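Local coordinates for protein citrate synthase (Thermotoga maritima, PDB 2P2W) that probably catalyses the condensation of oxaloacetate with acetyl-CoA and water to give citrate and CoA, a step of the tricarboxylic acid cycle, at residues E13-Y18 against V333-S338; R65-Y70 against V118-P123; D229-F234 against A280-E285; E269-S274 against F307-F312. All coordinates share one frame; numbering follows the deposited sequence.

Contact 1 ties the two far ends of the order together: its strand segment comes first along the chain and its helix 317-337 segment last, with the other three contacts in between. Contact 2 follows and closes within the first half of this mostly helical chain. Contacts 3 and 4 then interleave, 229-234, 269-274, 280-285, 307-312; helix 275-289 starts directly after S274 and carries the second segment of contact 3, and their centres lie about 19 Å apart. Contacts 1 and 3 stand on opposite sides of the chain centre, about 39 Å between centres. Helix 317-337 also packs on contacts 2 and 4, so one long helix links the subunit interface near contact 1 to both regions.

Contact 1: residues E13-Y18 against V333-S338; sequences ESSICY and VIEYVS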
loop_
_atom_site.group_PDB
_atom_site.type_symbol
_atom_site.label_atom_id
_atom_site.label_comp_id
_atom_site.label_asym_id
_atom_site.label_seq_id
_atom_site.Cartn_x
_atom_site.Cartn_y
_atom_site.Cartn_z
ATOM N N GLU A 13 15.989 -10.136 8.143
ATOM C CA GLU A 13 16.153 -11.197 9.128
ATOM C C GLU A 13 14.916 -11.055 10.000
ATOM O O GLU A 13 14.495 -9.936 10.298
ATOM C CB GLU A 13 17.385 -10.981 10.011
ATOM C CG GLU A 13 18.720 -11.030 9.305
ATOM C CD GLU A 13 19.872 -11.249 10.275
ATOM O OE1 GLU A 13 19.922 -10.546 11.306
ATOM O OE2 GLU A 13 20.724 -12.121 10.006
ATOM N N SER A 14 14.336 -12.174 10.414
ATOM C CA SER A 14 13.156 -12.122 11.261
ATOM C C SER A 14 13.128 -13.286 12.250
ATOM O O SER A 14 13.542 -14.403 11.956
ATOM C CB SER A 14 11.917 -12.170 10.366
ATOM O OG SER A 14 10.746 -12.044 11.174
ATOM N N SER A 15 12.660 -12.972 13.474
ATOM C CA SER A 15 12.484 -14.016 14.468
ATOM C C SER A 15 10.998 -14.295 14.738
ATOM O O SER A 15 10.629 -15.001 15.671
ATOM C CB SER A 15 13.169 -13.561 15.755
ATOM O OG SER A 15 12.454 -12.452 16.303
ATOM N N ILE A 16 10.123 -13.689 13.904
ATOM C CA ILE A 16 8.677 -13.807 14.127
ATOM C C ILE A 16 8.118 -15.162 13.680
ATOM O O ILE A 16 7.369 -15.821 14.388
ATOM C CB ILE A 16 7.977 -12.701 13.340
ATOM C CG1 ILE A 16 8.328 -11.328 13.912
ATOM C CG2 ILE A 16 6.450 -12.880 13.441
ATOM C CD1 ILE A 16 7.727 -10.191 13.084
ATOM N N CYS A 17 8.475 -15.594 12.479
ATOM C CA CYS A 17 7.905 -16.818 11.940
ATOM C C CYS A 17 8.825 -17.606 11.026
ATOM O O CYS A 17 9.524 -17.041 10.189
ATOM C CB CYS A 17 6.622 -16.452 11.189
ATOM S SG CYS A 17 6.010 -17.647 9.980
ATOM N N TYR A 18 8.817 -18.923 11.202
ATOM C CA TYR A 18 9.619 -19.797 10.363
ATOM C C TYR A 18 8.672 -20.566 9.457
ATOM O O TYR A 18 7.790 -21.289 9.927
ATOM C CB TYR A 18 10.449 -20.774 11.200
ATOM C CG TYR A 18 11.181 -21.802 10.358
ATOM C CD1 TYR A 18 11.926 -21.415 9.241
ATOM C CD2 TYR A 18 11.107 -23.161 10.660
ATOM C CE1 TYR A 18 12.577 -22.358 8.442
ATOM C CE2 TYR A 18 11.753 -24.114 9.869
ATOM C CZ TYR A 18 12.483 -23.707 8.763
ATOM O OH TYR A 18 13.107 -24.649 7.975
ATOM N N VAL A 333 6.270 -4.966 10.732
ATOM C CA VAL A 333 6.613 -3.549 10.603
ATOM C C VAL A 333 7.467 -3.122 11.802
ATOM O O VAL A 333 8.534 -2.531 11.636
ATOM C CB VAL A 333 5.338 -2.661 10.533
ATOM C CG1 VAL A 333 5.711 -1.187 10.665
ATOM C CG2 VAL A 333 4.622 -2.897 9.203
ATOM N N ILE A 334 6.993 -3.444 13.003
ATOM C CA ILE A 334 7.695 -3.105 14.238
ATOM C C ILE A 334 9.118 -3.659 14.254
ATOM O O ILE A 334 10.071 -2.940 14.552
ATOM C CB ILE A 334 6.946 -3.656 15.475
ATOM C CG1 ILE A 334 5.604 -2.938 15.638
ATOM C CG2 ILE A 334 7.806 -3.479 16.724
ATOM C CD1 ILE A 334 4.649 -3.628 16.580
ATOM N N GLU A 335 9.253 -4.944 13.947
ATOM C CA GLU A 335 10.557 -5.595 13.925
ATOM C C GLU A 335 11.472 -4.950 12.889
ATOM O O GLU A 335 12.604 -4.572 13.194
ATOM C CB GLU A 335 10.401 -7.084 13.601
ATOM C CG GLU A 335 11.712 -7.869 13.621
ATOM C CD GLU A 335 11.526 -9.325 13.218
ATOM O OE1 GLU A 335 11.147 -9.571 12.053
ATOM O OE2 GLU A 335 11.760 -10.220 14.064
ATOM N N TYR A 336 10.971 -4.815 11.664
ATOM C CA TYR A 336 11.762 -4.232 10.583
ATOM C C TYR A 336 12.291 -2.821 10.848
ATOM O O TYR A 336 13.484 -2.553 10.661
ATOM C CB TYR A 336 10.953 -4.195 9.291
ATOM C CG TYR A 336 11.794 -3.869 8.083
ATOM C CD1 TYR A 336 12.583 -4.851 7.476
ATOM C CD2 TYR A 336 11.832 -2.577 7.561
ATOM C CE1 TYR A 336 13.387 -4.554 6.380
ATOM C CE2 TYR A 336 12.634 -2.267 6.465
ATOM C CZ TYR A 336 13.408 -3.261 5.880
ATOM O OH TYR A 336 14.197 -2.968 4.793
ATOM N N VAL A 337 11.412 -1.913 11.261
ATOM C CA VAL A 337 11.865 -0.534 11.461
ATOM C C VAL A 337 12.795 -0.347 12.680
ATOM O O VAL A 337 13.392 0.700 12.872
ATOM C CB VAL A 337 10.644 0.377 11.601
ATOM C CG1 VAL A 337 9.757 0.259 10.364
ATOM C CG2 VAL A 337 9.846 0.002 12.835
ATOM N N SER A 338 12.878 -1.381 13.542
ATOM C CA SER A 338 13.792 -1.267 14.684
ATOM C C SER A 338 15.252 -1.126 14.223
ATOM O O SER A 338 16.145 -0.689 14.940
ATOM C CB SER A 338 13.628 -2.510 15.561
ATOM O OG SER A 338 14.138 -3.649 14.870
HETATM O O HOH W 1 12.398 -7.517 10.209
HETATM O O HOH W 2 10.609 -9.947 16.526
#
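S14 and S15 receive the carboxylate of E335 at an ST turn, S14 OG accepting the N-H of I16 at 3.2 Å. That same OG donates to E335 OE1 at 2.7 Å, meeting its syn lone pair and serving both turn and contact. The S15 amide reaches the other oxygen: S15 N to E335 OE2 is 3.0 Å, nearly straight (173°) and 23° out of the carboxylate plane. E335 can span from helix 317-337 because CG lies anti to the backbone N (chi1 -177°) and the chain beyond runs extended. I16 slides past it in the opposite direction, its CD1 3.6 Å from E335 OE1. With an alanine for E335, the S14 hydroxyl and S15 amide would probably lose their acceptor oxygens, and a gap would open beside I16 CD1. E13 and S14 form a parallel ladder with a strand of the second subunit, placing the turn beside the dimer interface. A water donates to E335 OE2 at 2.7 Å and lies 3.1 Å from S15 OG.

Contact 2: residues R65-Y70 against V118-P123; sequences RKMADY and VASVFP
M67 and S120 bring helices 57-69 and 110-133 together where their CA atoms are 5.4 Å apart, a close helix-helix approach at a small residue. The M67 side chain can be followed around the S120 hydroxyl. Its CB lies 3.4 Å from S120 OG, and CG, set anti to the carbonyl carbon (chi1 -70°), stays 3.5 Å from the same oxygen. SD stands farther off, 4.4 Å from S120 OG, before the bend at chi3 (66°) turns the methyl back, leaving CE 3.6 Å from S120 OG. Three carbons of one side chain thus curve about a single oxygen.

On the neighbouring flank S120 CB touches Y70 CB at 3.6 Å, just past the end of helix 57-69, while S120 OG sits at the edge of the Y70 ring, near its plane. V121 CB completes the patch against the Y70 carbonyl oxygen. The phenol reaches away from S120, and Y70 OH is hydrogen-bonded to E113, about two turns before S120; K66 forms a salt bridge with the same E113 carboxylate.

No hydrogen bond joins the two segments. S120 OG is bonded instead to the carbonyl oxygen of I116, one turn back in its own helix, so this buried hydroxyl is satisfied locally and offers M67 a small packing surface. So 65-70 and 118-123 cohere by van der Waals contact, while the helices' polar links lie at E113.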
loop_
_atom_site.group_PDB
_atom_site.type_symbol
_atom_site.label_atom_id
_atom_site.label_comp_id
_atom_site.label_asym_id
_atom_site.label_seq_id
_atom_site.Cartn_x
_atom_site.Cartn_y
_atom_site.Cartn_z
ATOM N N ARG A 65 -8.355 -7.369 28.593
ATOM C CA ARG A 65 -9.121 -6.187 28.977
ATOM C C ARG A 65 -8.668 -4.975 28.165
ATOM O O ARG A 65 -9.470 -4.095 27.852
ATOM C CB ARG A 65 -8.967 -5.897 30.475
ATOM C CG ARG A 65 -9.662 -6.910 31.378
ATOM C CD ARG A 65 -10.018 -6.281 32.718
ATOM N NE ARG A 65 -8.842 -5.800 33.432
ATOM C CZ ARG A 65 -8.185 -6.503 34.350
ATOM N NH1 ARG A 65 -8.592 -7.724 34.671
ATOM N NH2 ARG A 65 -7.118 -5.986 34.944
ATOM N N LYS A 66 -7.381 -4.936 27.824
ATOM C CA LYS A 66 -6.825 -3.837 27.039
ATOM C C LYS A 66 -7.426 -3.833 25.636
ATOM O O LYS A 66 -7.939 -2.811 25.168
ATOM C CB LYS A 66 -5.301 -3.969 26.932
ATOM C CG LYS A 66 -4.657 -2.921 26.028
ATOM C CD LYS A 66 -3.137 -3.028 26.023
ATOM C CE LYS A 66 -2.541 -2.449 27.290
ATOM N NZ LYS A 66 -2.194 -1.012 27.095
ATOM N N MET A 67 -7.350 -4.974 24.955
ATOM C CA MET A 67 -7.908 -5.056 23.613
ATOM C C MET A 67 -9.403 -4.755 23.645
ATOM O O MET A 67 -9.916 -4.052 22.778
ATOM C CB MET A 67 -7.654 -6.440 23.004
ATOM C CG MET A 67 -6.188 -6.685 22.661
ATOM S SD MET A 67 -5.930 -8.193 21.703
ATOM C CE MET A 67 -6.753 -7.754 20.176
ATOM N N ALA A 68 -10.094 -5.266 24.660
ATOM C CA ALA A 68 -11.533 -5.043 24.783
ATOM C C ALA A 68 -11.868 -3.564 25.001
ATOM O O ALA A 68 -12.951 -3.100 24.640
ATOM C CB ALA A 68 -12.092 -5.878 25.931
ATOM N N ASP A 69 -10.932 -2.828 25.586
ATOM C CA ASP A 69 -11.130 -1.412 25.859
ATOM C C ASP A 69 -10.810 -0.553 24.617
ATOM O O ASP A 69 -11.083 0.646 24.599
ATOM C CB ASP A 69 -10.245 -1.011 27.049
ATOM C CG ASP A 69 -10.698 0.271 27.724
ATOM O OD1 ASP A 69 -11.922 0.467 27.891
ATOM O OD2 ASP A 69 -9.822 1.074 28.113
ATOM N N TYR A 70 -10.250 -1.179 23.583
ATOM C CA TYR A 70 -9.883 -0.481 22.344
ATOM C C TYR A 70 -10.802 -0.758 21.148
ATOM O O TYR A 70 -10.457 -0.422 20.010
ATOM C CB TYR A 70 -8.461 -0.859 21.917
ATOM C CG TYR A 70 -7.341 -0.315 22.772
ATOM C CD1 TYR A 70 -7.427 0.950 23.353
ATOM C CD2 TYR A 70 -6.156 -1.036 22.930
ATOM C CE1 TYR A 70 -6.354 1.486 24.069
ATOM C CE2 TYR A 70 -5.080 -0.511 23.638
ATOM C CZ TYR A 70 -5.184 0.749 24.204
ATOM O OH TYR A 70 -4.118 1.277 24.898
ATOM N N VAL A 118 -5.275 -0.745 16.775
ATOM C CA VAL A 118 -5.841 -0.898 15.440
ATOM C C VAL A 118 -6.413 -2.308 15.251
ATOM O O VAL A 118 -7.500 -2.472 14.705
ATOM C CB VAL A 118 -4.783 -0.594 14.336
ATOM C CG1 VAL A 118 -3.730 -1.682 14.296
ATOM C CG2 VAL A 118 -5.469 -0.446 12.986
ATOM N N ALA A 119 -5.692 -3.323 15.716
ATOM C CA ALA A 119 -6.174 -4.693 15.595
ATOM C C ALA A 119 -7.481 -4.878 16.374
ATOM O O ALA A 119 -8.389 -5.583 15.929
ATOM C CB ALA A 119 -5.123 -5.660 16.105
ATOM N N SER A 120 -7.572 -4.239 17.538
ATOM C CA SER A 120 -8.763 -4.352 18.376
ATOM C C SER A 120 -10.025 -3.780 17.737
ATOM O O SER A 120 -11.123 -4.265 18.002
ATOM C CB SER A 120 -8.534 -3.660 19.725
ATOM O OG SER A 120 -7.435 -4.235 20.415
ATOM N N VAL A 121 -9.876 -2.760 16.896
ATOM C CA VAL A 121 -11.038 -2.135 16.271
ATOM C C VAL A 121 -11.467 -2.718 14.917
ATOM O O VAL A 121 -12.568 -2.430 14.437
ATOM C CB VAL A 121 -10.827 -0.598 16.145
ATOM C CG1 VAL A 121 -9.855 -0.279 15.017
ATOM C CG2 VAL A 121 -12.170 0.102 15.947
ATOM N N PHE A 122 -10.620 -3.550 14.311
ATOM C CA PHE A 122 -10.948 -4.160 13.016
ATOM C C PHE A 122 -12.351 -4.792 12.961
ATOM O O PHE A 122 -13.134 -4.498 12.057
ATOM C CB PHE A 122 -9.904 -5.228 12.645
ATOM C CG PHE A 122 -8.915 -4.791 11.589
ATOM C CD1 PHE A 122 -8.073 -3.701 11.801
ATOM C CD2 PHE A 122 -8.800 -5.497 10.393
ATOM C CE1 PHE A 122 -7.128 -3.324 10.834
ATOM C CE2 PHE A 122 -7.859 -5.128 9.424
ATOM C CZ PHE A 122 -7.023 -4.040 9.648
ATOM N N PRO A 123 -12.685 -5.670 13.924
ATOM C CA PRO A 123 -14.006 -6.314 13.926
ATOM C C PRO A 123 -15.175 -5.340 14.054
ATOM O O PRO A 123 -16.261 -5.584 13.531
ATOM C CB PRO A 123 -13.925 -7.272 15.122
ATOM C CG PRO A 123 -12.462 -7.592 15.204
ATOM C CD PRO A 123 -11.836 -6.234 14.989
#

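Contact 3: residues D229-F234 against A280-E285; sequences DRVEEF and ASKLEE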
loop_
_atom_site.group_PDB
_atom_site.type_symbol
_atom_site.label_atom_id
_atom_site.label_comp_id
_atom_site.label_asym_id
_atom_site.label_seq_id
_atom_site.Cartn_x
_atom_site.Cartn_y
_atom_site.Cartn_z
ATOM N N ASP A 229 -18.480 -34.930 -9.773
ATOM C CA ASP A 229 -18.434 -35.637 -11.051
ATOM C C ASP A 229 -17.813 -34.819 -12.175
ATOM O O ASP A 229 -17.343 -35.378 -13.164
ATOM C CB ASP A 229 -19.841 -36.058 -11.490
ATOM C CG ASP A 229 -20.533 -36.948 -10.476
ATOM O OD1 ASP A 229 -19.872 -37.856 -9.931
ATOM O OD2 ASP A 229 -21.745 -36.749 -10.239
ATOM N N ARG A 230 -17.813 -33.499 -12.019
ATOM C CA ARG A 230 -17.289 -32.612 -13.046
ATOM C C ARG A 230 -15.888 -32.056 -12.774
ATOM O O ARG A 230 -15.377 -31.255 -13.557
ATOM C CB ARG A 230 -18.278 -31.461 -13.250
ATOM C CG ARG A 230 -19.673 -31.928 -13.665
ATOM C CD ARG A 230 -20.728 -30.851 -13.439
ATOM N NE ARG A 230 -20.496 -29.658 -14.245
ATOM C CZ ARG A 230 -20.880 -29.515 -15.511
ATOM N NH1 ARG A 230 -21.529 -30.496 -16.127
ATOM N NH2 ARG A 230 -20.610 -28.390 -16.159
ATOM N N VAL A 231 -15.267 -32.486 -11.679
ATOM C CA VAL A 231 -13.932 -32.004 -11.327
ATOM C C VAL A 231 -12.871 -32.278 -12.395
ATOM O O VAL A 231 -12.175 -31.364 -12.833
ATOM C CB VAL A 231 -13.471 -32.595 -9.971
ATOM C CG1 VAL A 231 -11.973 -32.391 -9.777
ATOM C CG2 VAL A 231 -14.225 -31.917 -8.838
ATOM N N GLU A 232 -12.746 -33.530 -12.817
ATOM C CA GLU A 232 -11.750 -33.879 -13.827
ATOM C C GLU A 232 -11.816 -32.982 -15.061
ATOM O O GLU A 232 -10.801 -32.445 -15.505
ATOM C CB GLU A 232 -11.910 -35.338 -14.252
ATOM C CG GLU A 232 -10.903 -35.759 -15.305
ATOM C CD GLU A 232 -11.086 -37.193 -15.742
ATOM O OE1 GLU A 232 -12.047 -37.840 -15.279
ATOM O OE2 GLU A 232 -10.271 -37.673 -16.554
ATOM N N GLU A 233 -13.016 -32.819 -15.609
ATOM C CA GLU A 233 -13.216 -31.992 -16.796
ATOM C C GLU A 233 -12.819 -30.532 -16.575
ATOM O O GLU A 233 -12.230 -29.895 -17.452
ATOM C CB GLU A 233 -14.679 -32.056 -17.232
ATOM C CG GLU A 233 -14.975 -31.301 -18.518
ATOM C CD GLU A 233 -16.307 -31.694 -19.128
ATOM O OE1 GLU A 233 -16.861 -32.741 -18.724
ATOM O OE2 GLU A 233 -16.802 -30.958 -20.011
ATOM N N PHE A 234 -13.157 -29.998 -15.408
ATOM C CA PHE A 234 -12.835 -28.613 -15.091
ATOM C C PHE A 234 -11.326 -28.400 -15.005
ATOM O O PHE A 234 -10.797 -27.423 -15.540
ATOM C CB PHE A 234 -13.470 -28.211 -13.761
ATOM C CG PHE A 234 -13.129 -26.817 -13.328
ATOM C CD1 PHE A 234 -13.746 -25.718 -13.920
ATOM C CD2 PHE A 234 -12.178 -26.600 -12.334
ATOM C CE1 PHE A 234 -13.420 -24.421 -13.528
ATOM C CE2 PHE A 234 -11.844 -25.308 -11.934
ATOM C CZ PHE A 234 -12.466 -24.217 -12.532
ATOM N N ALA A 280 -14.661 -29.102 -3.079
ATOM C CA ALA A 280 -13.279 -28.710 -2.792
ATOM C C ALA A 280 -12.420 -29.928 -2.441
ATOM O O ALA A 280 -11.251 -30.026 -2.836
ATOM C CB ALA A 280 -13.259 -27.709 -1.642
ATOM N N SER A 281 -13.005 -30.854 -1.691
ATOM C CA SER A 281 -12.289 -32.057 -1.292
ATOM C C SER A 281 -11.996 -32.922 -2.513
ATOM O O SER A 281 -10.912 -33.498 -2.633
ATOM C CB SER A 281 -13.117 -32.844 -0.274
ATOM O OG SER A 281 -12.333 -33.858 0.327
ATOM N N LYS A 282 -12.965 -33.010 -3.422
ATOM C CA LYS A 282 -12.795 -33.808 -4.631
ATOM C C LYS A 282 -11.758 -33.164 -5.546
ATOM O O LYS A 282 -10.990 -33.856 -6.218
ATOM C CB LYS A 282 -14.126 -33.934 -5.373
ATOM C CG LYS A 282 -14.092 -34.904 -6.546
ATOM C CD LYS A 282 -13.777 -36.317 -6.078
ATOM C CE LYS A 282 -14.017 -37.329 -7.184
ATOM N NZ LYS A 282 -13.797 -38.713 -6.693
ATOM N N LEU A 283 -11.743 -31.835 -5.570
ATOM C CA LEU A 283 -10.792 -31.100 -6.396
ATOM C C LEU A 283 -9.374 -31.414 -5.914
ATOM O O LEU A 283 -8.469 -31.651 -6.718
ATOM C CB LEU A 283 -11.069 -29.598 -6.300
ATOM C CG LEU A 283 -10.238 -28.651 -7.169
ATOM C CD1 LEU A 283 -10.328 -29.064 -8.641
ATOM C CD2 LEU A 283 -10.762 -27.223 -6.979
ATOM N N GLU A 284 -9.186 -31.429 -4.598
ATOM C CA GLU A 284 -7.879 -31.738 -4.035
ATOM C C GLU A 284 -7.495 -33.171 -4.389
ATOM O O GLU A 284 -6.362 -33.438 -4.793
ATOM C CB GLU A 284 -7.887 -31.588 -2.514
ATOM C CG GLU A 284 -6.676 -32.227 -1.851
ATOM C CD GLU A 284 -6.692 -32.104 -0.347
ATOM O OE1 GLU A 284 -7.492 -31.305 0.181
ATOM O OE2 GLU A 284 -5.894 -32.806 0.311
ATOM N N GLU A 285 -8.443 -34.088 -4.231
ATOM C CA GLU A 285 -8.183 -35.492 -4.530
ATOM C C GLU A 285 -7.684 -35.681 -5.956
ATOM O O GLU A 285 -6.700 -36.382 -6.190
ATOM C CB GLU A 285 -9.444 -36.341 -4.340
ATOM C CG GLU A 285 -9.193 -37.839 -4.513
ATOM C CD GLU A 285 -10.474 -38.650 -4.600
ATOM O OE1 GLU A 285 -11.152 -38.578 -5.647
ATOM O OE2 GLU A 285 -10.809 -39.352 -3.620
#
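K282 is the first residue of 280-285 to meet V231. Its CG, placed anti to the backbone N (chi1 -172°), lies 3.8 Å from V231 CG2, and K282 CB follows at 4.0 Å from that methyl. A bend at chi2 (62°) then turns the rest of the lysine chain away from V231, so the aliphatic root packs while the amine leaves for a partner of its own helix.

L283 comes next and takes the other branch of the valine: V231 CG1 is 3.8 Å from L283 CA and 3.9 Å from L283 CD1. The two side chains cross obliquely, each V231 methyl being assigned to one successive residue. This is apolar helix-helix packing, the first turn of helix 231-241 against the middle of helix 275-289, with V231 and L283 CA atoms 5.9 Å apart. It belongs to the mostly alpha-helical citrate synthase fold, and helix 214-225 packs alongside, M221 touching both L283 and F234. The L283 side chain is about 11 Å from that of D300, a predicted active-site residue.

E284 turns away from V231, and its OE1 is hydrogen-bonded to Y302 OH in helix 299-309. E285 supplies the lysine's partner: K282 NZ to E285 OE1 is a 2.8 Å salt bridge, met on the syn side and 17° out of the carboxylate plane. In place of K282, an alanine would probably thin the cover over V231 CG2, where CG packs now, and leave the E285 carboxylate without its lysine mate.

Contact 4: residues E269-S274 against F307-F312; sequences EHFPDS and FEELGF
F271 and E309 face each other with CA atoms 7.5 Å apart, where helices 258-270 and 299-309 run out. F271 is the first residue beyond helix 258-270 to leave helical backbone angles; it opens a type I beta turn closed by S274 N to F271 O at 3.2 Å. On the other segment, the end of helix 299-309 is wound off by a Schellman motif: G311 has positive phi, and F312 N to F307 O (3.1 Å) and G311 N to E308 O are its two bonds back into the last turn.

E309 CB stands over the centre of one F271 face, a CH-pi contact 3.8 Å from the ring centroid and 11° off the normal. L310 CD2 adds an apolar touch, 4.3 Å from F271 CZ. E309 is bent at chi2 (-57°), which folds its carboxylate back toward S274: S274 OG donates to E309 OE2 at 2.7 Å, coming from above the carboxylate plane, 58° out of it. The same hydroxyl accepts from F277 N, so E309 probably helps orient it. This is an N-cap serine at the start of helix 275-289, held by a glutamate in the last turn of a neighbouring helix that ends in a Schellman motif.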
loop_
_atom_site.group_PDB
_atom_site.type_symbol
_atom_site.label_atom_id
_atom_site.label_comp_id
_atom_site.label_asym_id
_atom_site.label_seq_id
_atom_site.Cartn_x
_atom_site.Cartn_y
_atom_site.Cartn_z
ATOM N N GLU A 269 -15.032 -32.460 10.171
ATOM C CA GLU A 269 -15.644 -32.755 11.455
ATOM C C GLU A 269 -16.929 -31.987 11.742
ATOM O O GLU A 269 -17.801 -32.490 12.453
ATOM C CB GLU A 269 -14.631 -32.510 12.577
ATOM C CG GLU A 269 -13.619 -33.640 12.727
ATOM C CD GLU A 269 -12.460 -33.291 13.645
ATOM O OE1 GLU A 269 -12.524 -32.244 14.323
ATOM O OE2 GLU A 269 -11.480 -34.070 13.682
ATOM N N HIS A 270 -17.068 -30.786 11.183
ATOM C CA HIS A 270 -18.259 -29.982 11.447
ATOM C C HIS A 270 -19.209 -29.703 10.290
ATOM O O HIS A 270 -20.389 -29.432 10.520
ATOM C CB HIS A 270 -17.855 -28.656 12.089
ATOM C CG HIS A 270 -17.189 -28.815 13.418
ATOM N ND1 HIS A 270 -15.850 -29.114 13.550
ATOM C CD2 HIS A 270 -17.688 -28.760 14.675
ATOM C CE1 HIS A 270 -15.552 -29.232 14.830
ATOM N NE2 HIS A 270 -16.650 -29.022 15.535
ATOM N N PHE A 271 -18.709 -29.757 9.058
ATOM C CA PHE A 271 -19.553 -29.514 7.887
ATOM C C PHE A 271 -19.243 -30.507 6.763
ATOM O O PHE A 271 -19.033 -30.115 5.616
ATOM C CB PHE A 271 -19.351 -28.083 7.366
ATOM C CG PHE A 271 -19.676 -27.018 8.375
ATOM C CD1 PHE A 271 -20.984 -26.564 8.526
ATOM C CD2 PHE A 271 -18.680 -26.481 9.188
ATOM C CE1 PHE A 271 -21.297 -25.586 9.477
ATOM C CE2 PHE A 271 -18.980 -25.504 10.139
ATOM C CZ PHE A 271 -20.292 -25.056 10.282
ATOM N N PRO A 272 -19.250 -31.813 7.075
ATOM C CA PRO A 272 -18.958 -32.865 6.092
ATOM C C PRO A 272 -19.926 -32.925 4.920
ATOM O O PRO A 272 -19.584 -33.422 3.850
ATOM C CB PRO A 272 -19.028 -34.161 6.910
ATOM C CG PRO A 272 -19.997 -33.848 8.026
ATOM C CD PRO A 272 -19.845 -32.390 8.293
ATOM N N ASP A 273 -21.137 -32.423 5.132
ATOM C CA ASP A 273 -22.166 -32.469 4.107
ATOM C C ASP A 273 -22.317 -31.195 3.294
ATOM O O ASP A 273 -23.219 -31.083 2.470
ATOM C CB ASP A 273 -23.485 -32.866 4.762
ATOM C CG ASP A 273 -23.377 -34.201 5.473
ATOM O OD1 ASP A 273 -22.605 -35.059 4.993
ATOM O OD2 ASP A 273 -24.055 -34.396 6.499
ATOM N N SER A 274 -21.427 -30.236 3.529
ATOM C CA SER A 274 -21.445 -28.996 2.774
ATOM C C SER A 274 -21.100 -29.318 1.317
ATOM O O SER A 274 -20.066 -29.934 1.038
ATOM C CB SER A 274 -20.410 -28.021 3.337
ATOM O OG SER A 274 -19.971 -27.127 2.328
ATOM N N PHE A 307 -15.697 -20.007 6.150
ATOM C CA PHE A 307 -16.345 -18.712 6.330
ATOM C C PHE A 307 -17.758 -18.723 5.760
ATOM O O PHE A 307 -18.682 -18.142 6.339
ATOM C CB PHE A 307 -15.524 -17.595 5.673
ATOM C CG PHE A 307 -14.173 -17.379 6.305
ATOM C CD1 PHE A 307 -13.966 -17.656 7.654
ATOM C CD2 PHE A 307 -13.117 -16.869 5.557
ATOM C CE1 PHE A 307 -12.724 -17.426 8.250
ATOM C CE2 PHE A 307 -11.875 -16.637 6.144
ATOM C CZ PHE A 307 -11.680 -16.915 7.491
ATOM N N GLU A 308 -17.924 -19.378 4.617
ATOM C CA GLU A 308 -19.238 -19.473 3.993
ATOM C C GLU A 308 -20.183 -20.243 4.914
ATOM O O GLU A 308 -21.291 -19.788 5.202
ATOM C CB GLU A 308 -19.144 -20.199 2.646
ATOM C CG GLU A 308 -20.503 -20.539 2.027
ATOM C CD GLU A 308 -20.933 -19.563 0.943
ATOM O OE1 GLU A 308 -20.382 -18.440 0.883
ATOM O OE2 GLU A 308 -21.833 -19.921 0.154
ATOM N N GLU A 309 -19.740 -21.410 5.377
ATOM C CA GLU A 309 -20.580 -22.240 6.242
ATOM C C GLU A 309 -20.877 -21.560 7.582
ATOM O O GLU A 309 -21.864 -21.862 8.245
ATOM C CB GLU A 309 -19.914 -23.609 6.471
ATOM C CG GLU A 309 -19.756 -24.459 5.190
ATOM C CD GLU A 309 -21.084 -24.701 4.487
ATOM O OE1 GLU A 309 -22.109 -24.785 5.152
ATOM O OE2 GLU A 309 -21.068 -24.852 3.264
ATOM N N LEU A 310 -19.975 -20.641 8.006
ATOM C CA LEU A 310 -20.202 -19.941 9.279
ATOM C C LEU A 310 -21.177 -18.770 9.113
ATOM O O LEU A 310 -21.523 -18.080 10.066
ATOM C CB LEU A 310 -18.876 -19.401 9.800
ATOM C CG LEU A 310 -17.935 -20.466 10.332
ATOM C CD1 LEU A 310 -16.658 -19.831 10.920
ATOM C CD2 LEU A 310 -18.563 -21.310 11.450
ATOM N N GLY A 311 -21.557 -18.491 7.846
ATOM C CA GLY A 311 -22.596 -17.473 7.604
ATOM C C GLY A 311 -22.052 -16.055 7.253
ATOM O O GLY A 311 -22.821 -15.103 7.283
ATOM N N PHE A 312 -20.773 -15.908 6.915
ATOM C CA PHE A 312 -20.239 -14.595 6.561
ATOM C C PHE A 312 -20.381 -14.293 5.071
ATOM O O PHE A 312 -20.317 -15.198 4.240
ATOM C CB PHE A 312 -18.760 -14.491 6.946
ATOM C CG PHE A 312 -18.521 -14.473 8.425
ATOM C CD1 PHE A 312 -18.528 -13.272 9.123
ATOM C CD2 PHE A 312 -18.321 -15.655 9.129
ATOM C CE1 PHE A 312 -18.341 -13.244 10.505
ATOM C CE2 PHE A 312 -18.132 -15.640 10.517
ATOM C CZ PHE A 312 -18.143 -14.430 11.203
#